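Local coordinates for protein 433aa long hypothetical phosphoribosylglycinamide formyl transferase (Pyrococcus horikoshii, PDB 2DWC) that is an ATP-grasp family protein of the PurT type that holds adenosine-5'-diphosphate in a pocket and assembles as a two-chain protein, at residues D241-W246 with T345-A350; S367-T372 with K401-M406; V363-V368 with H409-R414. All coordinates share one frame; numbering follows the deposited sequence.

Contact 1 of 3, residues D241-W246 with T345-A350; sequences DYHASW and THVIKA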
loop_
_atom_site.group_PDB
_atom_site.type_symbol
_atom_site.label_atom_id
_atom_site.label_comp_id
_atom_site.label_asym_id
_atom_site.label_seq_id
_atom_site.Cartn_x
_atom_site.Cartn_y
_atom_site.Cartn_z
ATOM N N ASP B 241 -0.023 4.480 -25.917
ATOM C CA ASP B 241 -0.108 4.639 -24.470
ATOM C C ASP B 241 -1.457 4.157 -23.932
ATOM O O ASP B 241 -2.533 4.477 -24.474
ATOM C CB ASP B 241 0.143 6.101 -24.071
ATOM C CG ASP B 241 0.263 6.290 -22.550
ATOM O OD1 ASP B 241 -0.786 6.305 -21.849
ATOM O OD2 ASP B 241 1.415 6.422 -22.054
ATOM N N TYR B 242 -1.405 3.348 -22.880
ATOM C CA TYR B 242 -2.645 2.848 -22.326
ATOM C C TYR B 242 -3.306 4.043 -21.630
ATOM O O TYR B 242 -2.641 4.987 -21.160
ATOM C CB TYR B 242 -2.378 1.633 -21.405
ATOM C CG TYR B 242 -2.625 1.860 -19.931
ATOM C CD1 TYR B 242 -3.873 1.596 -19.353
ATOM C CD2 TYR B 242 -1.620 2.383 -19.125
ATOM C CE1 TYR B 242 -4.099 1.850 -18.002
ATOM C CE2 TYR B 242 -1.847 2.651 -17.786
ATOM C CZ TYR B 242 -3.086 2.382 -17.230
ATOM O OH TYR B 242 -3.310 2.675 -15.912
ATOM N N HIS B 243 -4.625 4.029 -21.638
ATOM C CA HIS B 243 -5.404 5.114 -21.076
ATOM C C HIS B 243 -6.256 4.605 -19.923
ATOM O O HIS B 243 -6.505 5.334 -18.974
ATOM C CB HIS B 243 -6.321 5.702 -22.168
ATOM C CG HIS B 243 -6.349 7.202 -22.184
ATOM N ND1 HIS B 243 -7.521 7.931 -22.146
ATOM C CD2 HIS B 243 -5.341 8.112 -22.177
ATOM C CE1 HIS B 243 -7.236 9.222 -22.107
ATOM N NE2 HIS B 243 -5.920 9.358 -22.124
ATOM N N ALA B 244 -6.727 3.364 -20.032
ATOM C CA ALA B 244 -7.590 2.763 -19.004
ATOM C C ALA B 244 -7.425 1.252 -19.018
ATOM O O ALA B 244 -7.132 0.690 -20.075
ATOM C CB ALA B 244 -9.082 3.100 -19.291
ATOM N N SER B 245 -7.601 0.599 -17.871
ATOM C CA SER B 245 -7.531 -0.865 -17.804
ATOM C C SER B 245 -8.524 -1.324 -16.765
ATOM O O SER B 245 -9.009 -0.520 -15.944
ATOM C CB SER B 245 -6.122 -1.358 -17.433
ATOM O OG SER B 245 -5.782 -0.875 -16.130
ATOM N N TRP B 246 -8.865 -2.614 -16.777
ATOM C CA TRP B 246 -9.852 -3.050 -15.818
ATOM C C TRP B 246 -9.727 -4.536 -15.648
ATOM O O TRP B 246 -9.159 -5.219 -16.505
ATOM C CB TRP B 246 -11.300 -2.698 -16.308
ATOM C CG TRP B 246 -11.614 -3.212 -17.727
ATOM C CD1 TRP B 246 -12.145 -4.440 -18.087
ATOM C CD2 TRP B 246 -11.338 -2.519 -18.938
ATOM N NE1 TRP B 246 -12.196 -4.533 -19.485
ATOM C CE2 TRP B 246 -11.705 -3.363 -20.013
ATOM C CE3 TRP B 246 -10.813 -1.246 -19.228
ATOM C CZ2 TRP B 246 -11.557 -2.972 -21.357
ATOM C CZ3 TRP B 246 -10.671 -0.856 -20.562
ATOM C CH2 TRP B 246 -11.044 -1.725 -21.614
ATOM N N THR B 345 -8.826 1.400 -13.826
ATOM C CA THR B 345 -7.961 2.573 -13.680
ATOM C C THR B 345 -8.160 3.478 -14.881
ATOM O O THR B 345 -8.660 3.049 -15.925
ATOM C CB THR B 345 -6.455 2.231 -13.680
ATOM O OG1 THR B 345 -6.067 1.810 -15.002
ATOM C CG2 THR B 345 -6.133 1.156 -12.663
ATOM N N HIS B 346 -7.819 4.751 -14.719
ATOM C CA HIS B 346 -7.795 5.674 -15.833
ATOM C C HIS B 346 -6.587 6.585 -15.558
ATOM O O HIS B 346 -6.406 7.068 -14.431
ATOM C CB HIS B 346 -9.083 6.496 -15.934
ATOM C CG HIS B 346 -9.200 7.216 -17.242
ATOM N ND1 HIS B 346 -8.410 8.304 -17.565
ATOM C CD2 HIS B 346 -9.937 6.940 -18.351
ATOM C CE1 HIS B 346 -8.650 8.663 -18.816
ATOM N NE2 HIS B 346 -9.567 7.851 -19.316
ATOM N N VAL B 347 -5.739 6.776 -16.560
ATOM C CA VAL B 347 -4.558 7.617 -16.364
ATOM C C VAL B 347 -4.868 9.086 -16.164
ATOM O O VAL B 347 -5.945 9.574 -16.524
ATOM C CB VAL B 347 -3.580 7.480 -17.577
ATOM C CG1 VAL B 347 -3.243 6.002 -17.783
ATOM C CG2 VAL B 347 -4.215 8.074 -18.854
ATOM N N ILE B 348 -3.915 9.771 -15.520
ATOM C CA ILE B 348 -3.970 11.219 -15.303
ATOM C C ILE B 348 -2.687 11.652 -16.007
ATOM O O ILE B 348 -1.568 11.408 -15.518
ATOM C CB ILE B 348 -3.927 11.570 -13.805
ATOM C CG1 ILE B 348 -5.209 11.026 -13.109
ATOM C CG2 ILE B 348 -3.862 13.077 -13.649
ATOM C CD1 ILE B 348 -5.148 11.119 -11.572
ATOM N N LYS B 349 -2.846 12.249 -17.190
ATOM C CA LYS B 349 -1.679 12.632 -18.000
ATOM C C LYS B 349 -1.514 14.121 -18.135
ATOM O O LYS B 349 -2.498 14.848 -18.201
ATOM C CB LYS B 349 -1.773 12.038 -19.410
ATOM C CG LYS B 349 -2.025 10.549 -19.460
ATOM C CD LYS B 349 -1.522 9.951 -20.772
ATOM C CE LYS B 349 -1.934 10.809 -21.968
ATOM N NZ LYS B 349 -1.176 10.398 -23.189
ATOM N N ALA B 350 -0.261 14.575 -18.202
ATOM C CA ALA B 350 -0.014 16.008 -18.309
ATOM C C ALA B 350 -0.248 16.463 -19.733
ATOM O O ALA B 350 0.127 15.763 -20.678
ATOM C CB ALA B 350 1.443 16.338 -17.902
#
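Thr-345 OG1 meets two hydroxyls of the opposing strand, hydrogen-bonded to Tyr-242 OH at 3.0 Å and 2.9 Å from Ser-245 OG. Both Thr-345 and Ser-245 set their hydroxyls between the backbone N and the carbonyl carbon (chi1 70° and 62°), on the same face of the sheet, while Tyr-242 brings its OH to OG1 near the plane of its own ring. Val-347 covers one face of that ring, with CG1 4.0 Å from the centroid in a CH-pi contact. Its other methyl, CG2, crosses to CD2 of His-243 at 3.5 Å.

On the face that carries Ala-244, His-346 points the same way as His-243 and turns an edge toward that ring's face, an offset edge-to-face pair with centroids 4.8 Å apart. The rotation of His-346 is set by its ND1, which donates to a lone pair of Val-347 O at 3.0 Å; the carbonyl O of His-243 lies over the centre of the same ring.

Behind these side chains stands an antiparallel ladder between strands 241-247 and 343-349, which joins ATP-grasp and PurT C-terminal sequence ranges in one mixed sheet. Val-347 N donates to His-243 O at 2.9 Å, and Thr-345 N to Ser-245 O; the return bond from Ser-245 N to Thr-345 O is weak. Further out, Tyr-236 OH bonds His-243 ND1, and Arg-386 forms a salt bridge with Asp-241, whose OD1 is 4.3 Å from Lys-349 NZ, beyond a salt bridge.

The buried Tyr-242 O finds no partner. The three hydroxyls, by contrast, lie in a row that ends on Thr-299 O, to which Ser-245 OG is bonded, and the order of protons along it stays open.

Contact 2 of 3, residues S367-T372 with K401-M406; sequences SVPNAT and KRKAEM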
loop_
_atom_site.group_PDB
_atom_site.type_symbol
_atom_site.label_atom_id
_atom_site.label_comp_id
_atom_site.label_asym_id
_atom_site.label_seq_id
_atom_site.Cartn_x
_atom_site.Cartn_y
_atom_site.Cartn_z
ATOM N N SER B 367 -14.409 12.941 -3.525
ATOM C CA SER B 367 -15.700 12.770 -2.835
ATOM C C SER B 367 -16.469 11.610 -3.504
ATOM O O SER B 367 -17.505 11.144 -3.002
ATOM C CB SER B 367 -16.525 14.078 -2.913
ATOM O OG SER B 367 -16.083 15.047 -1.976
ATOM N N VAL B 368 -15.974 11.153 -4.644
ATOM C CA VAL B 368 -16.589 10.017 -5.360
ATOM C C VAL B 368 -16.346 8.729 -4.572
ATOM O O VAL B 368 -15.183 8.330 -4.293
ATOM C CB VAL B 368 -15.998 9.892 -6.783
ATOM C CG1 VAL B 368 -16.583 8.650 -7.513
ATOM C CG2 VAL B 368 -16.259 11.196 -7.567
ATOM N N PRO B 369 -17.415 8.033 -4.185
ATOM C CA PRO B 369 -17.228 6.791 -3.416
ATOM C C PRO B 369 -16.655 5.642 -4.236
ATOM O O PRO B 369 -16.841 5.577 -5.475
ATOM C CB PRO B 369 -18.644 6.478 -2.884
ATOM C CG PRO B 369 -19.533 7.092 -3.898
ATOM C CD PRO B 369 -18.850 8.402 -4.279
ATOM N N ASN B 370 -15.928 4.769 -3.536
ATOM C CA ASN B 370 -15.322 3.576 -4.138
ATOM C C ASN B 370 -14.302 3.920 -5.214
ATOM O O ASN B 370 -14.224 3.260 -6.246
ATOM C CB ASN B 370 -16.399 2.675 -4.765
ATOM C CG ASN B 370 -17.485 2.275 -3.759
ATOM O OD1 ASN B 370 -17.236 2.178 -2.566
ATOM N ND2 ASN B 370 -18.692 2.015 -4.257
ATOM N N ALA B 371 -13.567 5.002 -4.997
ATOM C CA ALA B 371 -12.498 5.361 -5.914
ATOM C C ALA B 371 -11.481 6.169 -5.130
ATOM O O ALA B 371 -11.736 6.613 -4.010
ATOM C CB ALA B 371 -13.027 6.212 -7.032
ATOM N N THR B 372 -10.301 6.320 -5.713
ATOM C CA THR B 372 -9.303 7.189 -5.104
ATOM C C THR B 372 -8.291 7.506 -6.179
ATOM O O THR B 372 -8.494 7.132 -7.329
ATOM C CB THR B 372 -8.614 6.575 -3.838
ATOM O OG1 THR B 372 -7.859 7.627 -3.191
ATOM C CG2 THR B 372 -7.684 5.413 -4.205
ATOM N N LYS B 401 -15.132 1.002 -14.530
ATOM C CA LYS B 401 -14.499 1.655 -15.687
ATOM C C LYS B 401 -14.995 3.091 -15.852
ATOM O O LYS B 401 -14.201 4.035 -16.009
ATOM C CB LYS B 401 -14.795 0.894 -17.003
ATOM C CG LYS B 401 -14.214 -0.492 -17.091
ATOM C CD LYS B 401 -14.780 -1.258 -18.275
ATOM C CE LYS B 401 -14.418 -0.602 -19.621
ATOM N NZ LYS B 401 -14.989 -1.403 -20.758
ATOM N N ARG B 402 -16.319 3.277 -15.821
ATOM C CA ARG B 402 -16.856 4.624 -15.993
ATOM C C ARG B 402 -16.472 5.514 -14.834
ATOM O O ARG B 402 -16.171 6.692 -15.027
ATOM C CB ARG B 402 -18.392 4.601 -16.147
ATOM C CG ARG B 402 -18.861 4.248 -17.559
ATOM C CD ARG B 402 -20.406 4.386 -17.699
ATOM N NE ARG B 402 -21.129 3.601 -16.686
ATOM C CZ ARG B 402 -21.562 2.350 -16.850
ATOM N NH1 ARG B 402 -21.369 1.704 -18.000
ATOM N NH2 ARG B 402 -22.173 1.734 -15.849
ATOM N N LYS B 403 -16.460 4.967 -13.623
ATOM C CA LYS B 403 -16.099 5.784 -12.477
ATOM C C LYS B 403 -14.630 6.252 -12.460
ATOM O O LYS B 403 -14.360 7.429 -12.132
ATOM C CB LYS B 403 -16.405 5.028 -11.218
ATOM C CG LYS B 403 -16.147 5.790 -9.968
ATOM C CD LYS B 403 -16.725 5.021 -8.803
ATOM C CE LYS B 403 -18.231 5.259 -8.678
ATOM N NZ LYS B 403 -18.755 4.711 -7.399
ATOM N N ALA B 404 -13.702 5.348 -12.791
ATOM C CA ALA B 404 -12.282 5.725 -12.849
ATOM C C ALA B 404 -12.117 6.831 -13.885
ATOM O O ALA B 404 -11.398 7.800 -13.679
ATOM C CB ALA B 404 -11.391 4.499 -13.224
ATOM N N GLU B 405 -12.771 6.678 -15.033
ATOM C CA GLU B 405 -12.697 7.728 -16.048
ATOM C C GLU B 405 -13.237 9.062 -15.542
ATOM O O GLU B 405 -12.621 10.129 -15.758
ATOM C CB GLU B 405 -13.482 7.315 -17.295
ATOM C CG GLU B 405 -13.403 8.320 -18.412
ATOM C CD GLU B 405 -14.224 7.869 -19.609
ATOM O OE1 GLU B 405 -15.284 7.233 -19.400
ATOM O OE2 GLU B 405 -13.815 8.156 -20.751
ATOM N N MET B 406 -14.397 9.038 -14.869
ATOM C CA MET B 406 -14.975 10.259 -14.359
ATOM C C MET B 406 -14.062 10.939 -13.335
ATOM O O MET B 406 -13.887 12.147 -13.378
ATOM C CB MET B 406 -16.356 9.963 -13.749
ATOM C CG MET B 406 -16.923 11.116 -12.959
ATOM S SD MET B 406 -18.566 10.743 -12.287
ATOM C CE MET B 406 -18.184 9.737 -10.764
HETATM O O HOH W 1 -18.353 1.800 -7.405
#
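Lys-403 lays its aliphatic chain over Val-368, CG coming within 3.8 Å of Val-368 CG1 as the two side chains slide past each other in opposite directions. In this PurT C-terminal region helix 397-409 packs on one face of the mixed sheet, through Ala-392, and here covers the loop that leads into strand 371-375.

The lysine leaves the helix with CG anti to the backbone N (chi1 -177°), and a bend at chi3 (-81°) swings CE to the side. From there NZ donates to Pro-369 O at 2.8 Å. The ammonium stands above the plane of that carbonyl, 38° out of it. CD and CE pass close to the same oxygen, and Ala-371 CB lies 4.3 Å from CD, placing the apolar length of the lysine beside the start of the strand. Ala-392 is touched by Lys-403, Ala-404 and Ala-371 alike, which puts the helix and the start of strand 371-375 on the same strand, 386-393.

One turn further along the helix, Met-406 reaches the same methyl of Val-368. Its chain is straight as far as SD and then bent, bringing CE 3.8 Å from Val-368 CG1, with CG2 only slightly farther from CE; the two side chains cross obliquely. Val-407 of the same helix also packs on Val-368.

Asn-370 has a left-handed backbone conformation, where the chain turns from the loop into the strand. Beyond the loop lies the second subunit: Pro-327 of that chain packs on Pro-369, and Glu-221 of that chain bonds Ser-367 OG.

A water bridges the polar ends of the two side chains, accepting from Lys-403 NZ at 2.9 Å and from Asn-370 ND2 at 3.2 Å.

Contact 3 of 3, residues V363-V368 with H409-R414; sequences VKALSV and HMIELR. With SO4 (sulfate ion), chain G.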
loop_
_atom_site.group_PDB
_atom_site.type_symbol
_atom_site.label_atom_id
_atom_site.label_comp_id
_atom_site.label_asym_id
_atom_site.label_seq_id
_atom_site.Cartn_x
_atom_site.Cartn_y
_atom_site.Cartn_z
ATOM N N VAL B 363 -11.625 18.283 -4.374
ATOM C CA VAL B 363 -12.831 18.236 -3.530
ATOM C C VAL B 363 -13.861 17.344 -4.238
ATOM O O VAL B 363 -14.432 16.415 -3.640
ATOM C CB VAL B 363 -13.434 19.639 -3.304
ATOM C CG1 VAL B 363 -14.790 19.483 -2.559
ATOM C CG2 VAL B 363 -12.490 20.450 -2.391
ATOM N N LYS B 364 -14.098 17.601 -5.521
ATOM C CA LYS B 364 -15.047 16.743 -6.269
ATOM C C LYS B 364 -14.535 15.350 -6.564
ATOM O O LYS B 364 -15.218 14.335 -6.335
ATOM C CB LYS B 364 -15.427 17.442 -7.571
ATOM C CG LYS B 364 -16.357 18.591 -7.311
ATOM C CD LYS B 364 -16.664 19.359 -8.591
ATOM C CE LYS B 364 -17.697 20.463 -8.327
ATOM N NZ LYS B 364 -17.865 21.312 -9.546
ATOM N N ALA B 365 -13.277 15.261 -6.996
ATOM C CA ALA B 365 -12.762 13.951 -7.371
ATOM C C ALA B 365 -12.647 12.984 -6.194
ATOM O O ALA B 365 -12.938 11.795 -6.337
ATOM C CB ALA B 365 -11.365 14.114 -8.080
ATOM N N LEU B 366 -12.210 13.478 -5.035
ATOM C CA LEU B 366 -12.028 12.592 -3.881
ATOM C C LEU B 366 -13.289 12.404 -3.039
ATOM O O LEU B 366 -13.252 11.804 -1.972
ATOM C CB LEU B 366 -10.824 13.054 -3.022
ATOM C CG LEU B 366 -9.509 13.108 -3.837
ATOM C CD1 LEU B 366 -8.342 13.371 -2.851
ATOM C CD2 LEU B 366 -9.231 11.785 -4.573
ATOM N N SER B 367 -14.409 12.941 -3.525
ATOM C CA SER B 367 -15.700 12.770 -2.835
ATOM C C SER B 367 -16.469 11.610 -3.504
ATOM O O SER B 367 -17.505 11.144 -3.002
ATOM C CB SER B 367 -16.525 14.078 -2.913
ATOM O OG SER B 367 -16.083 15.047 -1.976
ATOM N N VAL B 368 -15.974 11.153 -4.644
ATOM C CA VAL B 368 -16.589 10.017 -5.360
ATOM C C VAL B 368 -16.346 8.729 -4.572
ATOM O O VAL B 368 -15.183 8.330 -4.293
ATOM C CB VAL B 368 -15.998 9.892 -6.783
ATOM C CG1 VAL B 368 -16.583 8.650 -7.513
ATOM C CG2 VAL B 368 -16.259 11.196 -7.567
ATOM N N HIS B 409 -11.068 12.553 -15.064
ATOM C CA HIS B 409 -11.468 13.766 -15.766
ATOM C C HIS B 409 -11.820 14.961 -14.875
ATOM O O HIS B 409 -11.920 16.073 -15.375
ATOM C CB HIS B 409 -12.611 13.443 -16.740
ATOM C CG HIS B 409 -12.170 12.631 -17.920
ATOM N ND1 HIS B 409 -13.061 12.041 -18.796
ATOM C CD2 HIS B 409 -10.933 12.319 -18.378
ATOM C CE1 HIS B 409 -12.389 11.401 -19.739
ATOM N NE2 HIS B 409 -11.099 11.553 -19.511
ATOM N N MET B 410 -12.005 14.738 -13.569
ATOM C CA MET B 410 -12.279 15.810 -12.638
ATOM C C MET B 410 -10.999 16.526 -12.195
ATOM O O MET B 410 -11.050 17.585 -11.551
ATOM C CB MET B 410 -12.969 15.245 -11.398
ATOM C CG MET B 410 -14.412 14.809 -11.661
ATOM S SD MET B 410 -15.112 14.097 -10.146
ATOM C CE MET B 410 -16.816 13.827 -10.571
ATOM N N ILE B 411 -9.853 15.946 -12.534
ATOM C CA ILE B 411 -8.590 16.541 -12.100
ATOM C C ILE B 411 -7.927 17.422 -13.158
ATOM O O ILE B 411 -7.831 17.037 -14.331
ATOM C CB ILE B 411 -7.644 15.414 -11.621
ATOM C CG1 ILE B 411 -8.250 14.785 -10.340
ATOM C CG2 ILE B 411 -6.222 15.985 -11.338
ATOM C CD1 ILE B 411 -7.669 13.466 -10.022
ATOM N N GLU B 412 -7.532 18.633 -12.766
ATOM C CA GLU B 412 -6.827 19.541 -13.685
ATOM C C GLU B 412 -5.410 19.669 -13.155
ATOM O O GLU B 412 -5.184 19.568 -11.938
ATOM C CB GLU B 412 -7.469 20.940 -13.691
ATOM C CG GLU B 412 -8.888 20.904 -14.262
ATOM C CD GLU B 412 -9.405 22.281 -14.551
ATOM O OE1 GLU B 412 -8.945 23.228 -13.886
ATOM O OE2 GLU B 412 -10.277 22.412 -15.438
ATOM N N LEU B 413 -4.475 19.906 -14.058
ATOM C CA LEU B 413 -3.063 20.012 -13.666
ATOM C C LEU B 413 -2.368 21.237 -14.208
ATOM O O LEU B 413 -2.744 21.769 -15.267
ATOM C CB LEU B 413 -2.264 18.793 -14.189
ATOM C CG LEU B 413 -2.973 17.508 -14.603
ATOM C CD1 LEU B 413 -1.974 16.515 -15.187
ATOM C CD2 LEU B 413 -3.655 16.902 -13.395
ATOM N N ARG B 414 -1.349 21.702 -13.489
ATOM C CA ARG B 414 -0.547 22.793 -14.020
ATOM C C ARG B 414 0.854 22.606 -13.483
ATOM O O ARG B 414 1.086 21.733 -12.639
ATOM C CB ARG B 414 -1.072 24.171 -13.619
ATOM C CG ARG B 414 -0.776 24.639 -12.171
ATOM C CD ARG B 414 -0.955 26.184 -12.159
ATOM N NE ARG B 414 -0.856 26.822 -10.838
ATOM C CZ ARG B 414 0.281 27.155 -10.235
ATOM N NH1 ARG B 414 1.451 26.899 -10.818
ATOM N NH2 ARG B 414 0.250 27.791 -9.063
HETATM S S SO4 G . -3.399 28.998 -8.563
HETATM O O1 SO4 G . -2.574 30.097 -9.163
HETATM O O2 SO4 G . -4.637 28.790 -9.385
HETATM O O3 SO4 G . -2.596 27.730 -8.528
HETATM O O4 SO4 G . -3.783 29.366 -7.161
#
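Met-410 runs straight out past Ala-365, its chain extended beyond CG with both chi2 and chi3 near 180°. Three of its atoms make contacts in turn. CB lies 3.9 Å from Ala-365 CB; SD lies against the backbone, 3.6 Å from Ala-365 CA and also near Lys-364 O; and the terminal CE comes to 4.0 Å from Val-368 CG2, the two side chains crossing at a slant.

Ile-411 takes the same methyl from another direction, its CG1 3.9 Å from Ala-365 CB. CG1 is anti to the carbonyl carbon of its own residue (chi1 -67°), which places it against that methyl, and the residue also packs on Phe-359 and Val-373. Lys-364 starts toward Met-410 at CB, but the rest of its chain leads away.

The frame for these contacts is a helix end and turn packed against the short connection that leads into strand 412-414. Helix 362-365 gives way at Leu-366 to a type I beta turn running from Ala-365 to Val-368, and Ser-367 N donates to Lys-364 O at 3.2 Å. Across from it, the chain coming from helix 397-409 passes through Met-410 and Ile-411 before entering the strand, the middle one of a small three-stranded antiparallel sheet. The second subunit borders this turn too, with Arg-319 of that chain packing on Leu-366.

At the far end of that strand, Arg-414 turns the edge of its guanidinium to a sulfate ion, probably from the crystallisation liquor. NE at 3.0 Å and NH2 at 2.9 Å both donate to sulfate O3, which lies near the guanidinium plane. Trp-420 NE1 binds the same ion, whose negative charge may ease the closeness of Arg-414 NH2 to Arg-358 NE.

In the fold
Following the chain from the N terminus, contact 1 comes first: it pairs strand 241-247 with strand 343-349 and closes a loop of 98 residues, bringing the PurT C-terminal range onto the ATP-grasp sheet. Contacts 2 and 3 open later, from overlapping stretches that share Ser-367 and Val-368. Contact 3 starts earlier and ends later, spanning 40 residues, so contact 2, spanning 28, nests largely within it. Contact 2 ties helix 397-409 to the lead-in of strand 371-375; contact 3 ties the end of helix 362-365 and its turn to the link between helix 397-409 and strand 412-414. Contact 1 touches both, with His-346 against Ala-404 and Glu-405, and Ile-348 against Ile-411 and Leu-413.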